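Local structure of nucleoprotein (Rift valley fever virus, 3OV9) at residues Pro147-Met152 with Glu216-Phe221. The protein encapsidates the viral genomic RNA, binding single-stranded nucleic acid with high affinity and assembling into ring-shaped hexamers needed to form the nucleocapsid. Sequence-based numbering, arbitrary orientation. Where two conformers were deposited one is given.
Sequences PSFAGM and EFLKAF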
loop_
_atom_site.group_PDB
_atom_site.type_symbol
_atom_site.label_atom_id
_atom_site.label_comp_id
_atom_site.label_asym_id
_atom_site.label_seq_id
_atom_site.Cartn_x
_atom_site.Cartn_y
_atom_site.Cartn_z
ATOM N N PRO A 147 30.697 11.360 11.417
ATOM C CA PRO A 147 30.725 10.102 12.178
ATOM C C PRO A 147 32.144 9.603 12.483
ATOM O O PRO A 147 32.339 8.881 13.469
ATOM C CB PRO A 147 29.985 9.123 11.262
ATOM C CG PRO A 147 29.029 9.990 10.511
ATOM C CD PRO A 147 29.766 11.279 10.271
ATOM N N SER A 148 33.112 10.010 11.660
ATOM C CA SER A 148 34.534 9.708 11.870
ATOM C C SER A 148 35.028 10.082 13.266
ATOM O O SER A 148 35.945 9.448 13.787
ATOM C CB SER A 148 35.402 10.433 10.830
ATOM O OG SER A 148 35.070 10.033 9.512
ATOM N N PHE A 149 34.420 11.107 13.865
ATOM C CA PHE A 149 34.837 11.613 15.179
ATOM C C PHE A 149 34.807 10.554 16.279
ATOM O O PHE A 149 35.596 10.617 17.227
ATOM C CB PHE A 149 33.991 12.826 15.605
ATOM C CG PHE A 149 34.193 13.224 17.042
ATOM C CD1 PHE A 149 35.314 13.959 17.421
ATOM C CD2 PHE A 149 33.284 12.832 18.019
ATOM C CE1 PHE A 149 35.512 14.310 18.753
ATOM C CE2 PHE A 149 33.475 13.179 19.356
ATOM C CZ PHE A 149 34.594 13.919 19.720
ATOM N N ALA A 150 33.892 9.597 16.159
ATOM C CA ALA A 150 33.771 8.519 17.145
ATOM C C ALA A 150 35.100 7.799 17.413
ATOM O O ALA A 150 35.362 7.385 18.545
ATOM C CB ALA A 150 32.702 7.531 16.716
ATOM N N GLY A 151 35.935 7.678 16.380
ATOM C CA GLY A 151 37.251 7.036 16.495
ATOM C C GLY A 151 38.303 7.859 17.225
ATOM O O GLY A 151 39.442 7.414 17.388
ATOM N N MET A 152 37.927 9.062 17.652
ATOM C CA MET A 152 38.815 9.939 18.418
ATOM C C MET A 152 38.464 9.952 19.901
ATOM O O MET A 152 39.154 10.585 20.710
ATOM C CB MET A 152 38.769 11.369 17.864
ATOM C CG MET A 152 39.349 11.540 16.471
ATOM S SD MET A 152 41.148 11.510 16.430
ATOM C CE MET A 152 41.459 9.781 16.059
ATOM N N GLU A 216 44.694 12.611 23.532
ATOM C CA GLU A 216 45.601 13.655 23.061
ATOM C C GLU A 216 44.980 14.457 21.919
ATOM O O GLU A 216 45.135 15.681 21.861
ATOM C CB GLU A 216 46.946 13.070 22.628
ATOM C CG GLU A 216 47.931 12.862 23.765
ATOM C CD GLU A 216 49.359 12.720 23.275
ATOM O OE1 GLU A 216 49.564 12.669 22.044
ATOM O OE2 GLU A 216 50.276 12.665 24.120
ATOM N N PHE A 217 44.274 13.770 21.023
ATOM C CA PHE A 217 43.568 14.444 19.933
ATOM C C PHE A 217 42.436 15.303 20.486
ATOM O O PHE A 217 42.279 16.457 20.083
ATOM C CB PHE A 217 43.025 13.443 18.908
ATOM C CG PHE A 217 44.057 12.932 17.936
ATOM C CD1 PHE A 217 44.755 13.807 17.108
ATOM C CD2 PHE A 217 44.306 11.568 17.826
ATOM C CE1 PHE A 217 45.699 13.333 16.199
ATOM C CE2 PHE A 217 45.247 11.083 16.922
ATOM C CZ PHE A 217 45.947 11.969 16.107
ATOM N N LEU A 218 41.665 14.743 21.419
ATOM C CA LEU A 218 40.568 15.477 22.065
ATOM C C LEU A 218 41.060 16.759 22.732
ATOM O O LEU A 218 40.402 17.799 22.660
ATOM C CB LEU A 218 39.829 14.598 23.082
ATOM C CG LEU A 218 39.002 13.411 22.573
ATOM C CD1 LEU A 218 38.319 12.705 23.732
ATOM C CD2 LEU A 218 37.966 13.849 21.530
ATOM N N LYS A 219 42.224 16.672 23.375
ATOM C CA LYS A 219 42.855 17.822 24.011
ATOM C C LYS A 219 43.318 18.836 22.966
ATOM O O LYS A 219 43.066 20.039 23.105
ATOM C CB LYS A 219 44.033 17.372 24.881
ATOM C CG LYS A 219 44.457 18.401 25.916
ATOM C CD LYS A 219 45.892 18.182 26.377
ATOM C CE LYS A 219 46.277 19.163 27.478
ATOM N NZ LYS A 219 46.077 20.586 27.076
ATOM N N ALA A 220 43.986 18.345 21.923
ATOM C CA ALA A 220 44.458 19.189 20.825
ATOM C C ALA A 220 43.306 19.892 20.111
ATOM O O ALA A 220 43.453 21.041 19.692
ATOM C CB ALA A 220 45.286 18.384 19.835
ATOM N N PHE A 221 42.170 19.203 19.987
ATOM C CA PHE A 221 40.975 19.770 19.344
ATOM C C PHE A 221 40.244 20.770 20.243
ATOM O O PHE A 221 39.280 21.403 19.810
ATOM C CB PHE A 221 39.983 18.672 18.916
ATOM C CG PHE A 221 40.520 17.690 17.899
ATOM C CD1 PHE A 221 41.697 17.935 17.191
ATOM C CD2 PHE A 221 39.808 16.524 17.622
ATOM C CE1 PHE A 221 42.169 17.017 16.250
ATOM C CE2 PHE A 221 40.270 15.603 16.681
ATOM C CZ PHE A 221 41.452 15.852 15.994
#
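Met152 meets the rings of Phe217 and Phe221 in segment 216-221, while Phe149 sends its own ring to Leu218. The Phe217 ring takes the sulfur obliquely, with Met152 SD 4.0 Å from the ring centroid and 36° off the normal. The closest approach is Met152 SD to Phe217 CD2, 3.5 Å. The Phe221 ring receives Met152 CG at its edge, near the ring plane and 4.2 Å from Phe221 CE2; one face of this ring, toward the rim, carries Phe217 O. Met152 SD lies farther off, 5.3 Å from the Phe221 centroid and again oblique. Phe149 CE1 meets Leu218 CD2 obliquely at 3.7 Å. Phe149 CG is anti to the backbone N (chi1 169°), and the far rim of the ring, CE1 and CZ, makes this contact. In Met152, chi2 of -75° sets SD, and a further bend at chi3 brings CE beside Phe217 CD2, 3.8 Å away. The Met152 carbonyl oxygen lies 3.4 Å from Leu218 CG, an apolar neighbour for a polar atom. Around this buried patch, His143 stacks on Phe221, His169 meets Phe149, and Arg8 of a neighbouring subunit packs on Met152 and Phe217. The two sulfur contacts are Met-aromatic interactions, here joining the 3-10 turn of the loop between helices 130-136 and 159-180 to helix 211-220 within the all-helical phlebovirus nucleocapsid fold.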